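Local coordinates for protein BspA (BspA_V) (Streptococcus agalactiae serotype III, PDB 5DZ8) that is a cell wall-anchored adhesin of the antigen I/II family, represented here by its variable domain, which probably takes part in attachment to host or microbial surfaces, at residues Val100-Lys103 and Asp104-Ile108. Sequence-based numbering, arbitrary orientation.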
loop_
_atom_site.group_PDB
_atom_site.type_symbol
_atom_site.label_atom_id
_atom_site.label_comp_id
_atom_site.label_asym_id
_atom_site.label_seq_id
_atom_site.Cartn_x
_atom_site.Cartn_y
_atom_site.Cartn_z
ATOM N N VAL A 100 11.126 -8.107 0.530
ATOM C CA VAL A 100 12.524 -8.071 0.176
ATOM C C VAL A 100 12.586 -8.102 -1.328
ATOM O O VAL A 100 11.849 -8.832 -1.994
ATOM C CB VAL A 100 13.287 -9.300 0.751
ATOM C CG1 VAL A 100 14.728 -9.267 0.385
ATOM C CG2 VAL A 100 13.102 -9.366 2.248
ATOM N N LEU A 101 13.461 -7.276 -1.868
ATOM C CA LEU A 101 13.650 -7.217 -3.305
ATOM C C LEU A 101 15.111 -7.200 -3.616
ATOM O O LEU A 101 15.924 -6.836 -2.780
ATOM C CB LEU A 101 13.000 -5.957 -3.908
ATOM C CG LEU A 101 11.602 -5.549 -3.478
ATOM C CD1 LEU A 101 11.665 -4.748 -2.200
ATOM C CD2 LEU A 101 10.940 -4.683 -4.529
ATOM N N THR A 102 15.432 -7.505 -4.863
ATOM C CA THR A 102 16.799 -7.450 -5.326
ATOM C C THR A 102 17.239 -5.993 -5.427
ATOM O O THR A 102 16.416 -5.083 -5.370
ATOM C CB THR A 102 16.928 -8.057 -6.721
ATOM O OG1 THR A 102 16.055 -7.330 -7.594
ATOM C CG2 THR A 102 16.567 -9.529 -6.701
ATOM N N LYS A 103 18.536 -5.776 -5.553
ATOM C CA LYS A 103 19.017 -4.440 -5.964
ATOM C C LYS A 103 18.288 -3.806 -7.124
ATOM O O LYS A 103 18.235 -2.592 -7.207
ATOM C CB LYS A 103 20.389 -4.500 -6.531
ATOM C CG LYS A 103 21.482 -4.739 -5.585
ATOM C CD LYS A 103 22.696 -5.024 -6.459
ATOM C CE LYS A 103 22.608 -6.407 -7.072
ATOM N NZ LYS A 103 23.556 -6.562 -8.186
ATOM N N ASP A 104 17.815 -4.630 -8.047
ATOM C CA ASP A 104 17.259 -4.159 -9.314
ATOM C C ASP A 104 15.746 -3.910 -9.261
ATOM O O ASP A 104 15.138 -3.647 -10.298
ATOM C CB ASP A 104 17.601 -5.173 -10.418
ATOM C CG ASP A 104 19.037 -5.688 -10.307
ATOM O OD1 ASP A 104 19.978 -4.849 -10.352
ATOM O OD2 ASP A 104 19.209 -6.927 -10.098
ATOM N N GLY A 105 15.155 -4.005 -8.073
ATOM C CA GLY A 105 13.738 -3.758 -7.815
ATOM C C GLY A 105 12.828 -4.993 -7.907
ATOM O O GLY A 105 11.603 -4.898 -7.724
ATOM N N ARG A 106 13.390 -6.162 -8.175
ATOM C CA ARG A 106 12.559 -7.361 -8.300
ATOM C C ARG A 106 12.215 -8.002 -6.950
ATOM O O ARG A 106 13.133 -8.373 -6.200
ATOM C CB ARG A 106 13.284 -8.328 -9.169
ATOM C CG ARG A 106 12.543 -9.580 -9.578
ATOM C CD ARG A 106 13.487 -10.372 -10.486
ATOM N NE ARG A 106 14.090 -9.527 -11.549
ATOM C CZ ARG A 106 15.285 -8.891 -11.517
ATOM N NH1 ARG A 106 16.136 -8.948 -10.454
ATOM N NH2 ARG A 106 15.637 -8.155 -12.585
ATOM N N PRO A 107 10.899 -8.151 -6.639
ATOM C CA PRO A 107 10.544 -8.725 -5.357
ATOM C C PRO A 107 10.840 -10.210 -5.265
ATOM O O PRO A 107 10.702 -10.940 -6.224
ATOM C CB PRO A 107 9.036 -8.432 -5.213
ATOM C CG PRO A 107 8.540 -8.110 -6.579
ATOM C CD PRO A 107 9.718 -7.997 -7.511
ATOM N N ILE A 108 11.320 -10.643 -4.111
ATOM C CA ILE A 108 11.574 -12.065 -3.894
ATOM C C ILE A 108 10.880 -12.586 -2.637
ATOM O O ILE A 108 10.811 -13.768 -2.398
ATOM C CB ILE A 108 13.085 -12.384 -3.969
ATOM C CG1 ILE A 108 13.878 -11.648 -2.876
ATOM C CG2 ILE A 108 13.643 -12.014 -5.361
ATOM C CD1 ILE A 108 14.465 -12.590 -1.860
#
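D104 meets T102 at the tip of the beta hairpin formed by strands 94-101 and 107-113. Its backbone N points at T102 OG1 in a weak, bent hydrogen bond of 3.3 Å. G105 then closes a type I beta turn that runs from T102 to G105. G105 N donates to T102 O at 3.2 Å, from well above the carbonyl plane. G105, in left-handed conformation (phi 92°), forms the bulge that brings R106 back opposite T102: a type I + G1 bulge hairpin.

R106 holds T102 by two backbone atoms. R106 N donates to T102 OG1 at 3.0 Å, and R106 O receives T102 N at 2.8 Å. The T102 hydroxyl lies between its own backbone N and carbonyl carbon (chi1 58°), which turns it inward over the loop. The R106 side chain bends at chi3 (-49°) and folds back past T102. Its NH1 faces D104 OD2 at the guanidinium edge, in plane, but this salt bridge is long at 3.7 Å.

P107 pairs with L101 as an antiparallel non-hydrogen-bonded pair. Both side chains lie on the same face of the sheet, and L101 CG sits 4.2 Å from P107 CB. I108 continues the ladder: its N donates to V100 O almost straight, at 2.8 Å. V100 also bonds to F109, consistent with a classic bulge. Beside this bond, I108 CD1 packs on V100 CG1. The I108 side chain also touches K125 and L127 of strand 119-135, while V100 and L101 lean on strand 144-167.

One hydroxyl thus joins two N-H groups of the turn loop: a bent bond from R106 N, just before strand 107-113, and a weaker one from D104 N. The D104-R106 charge pair probably adds only modest electrostatic support, being long and borne by exposed residues.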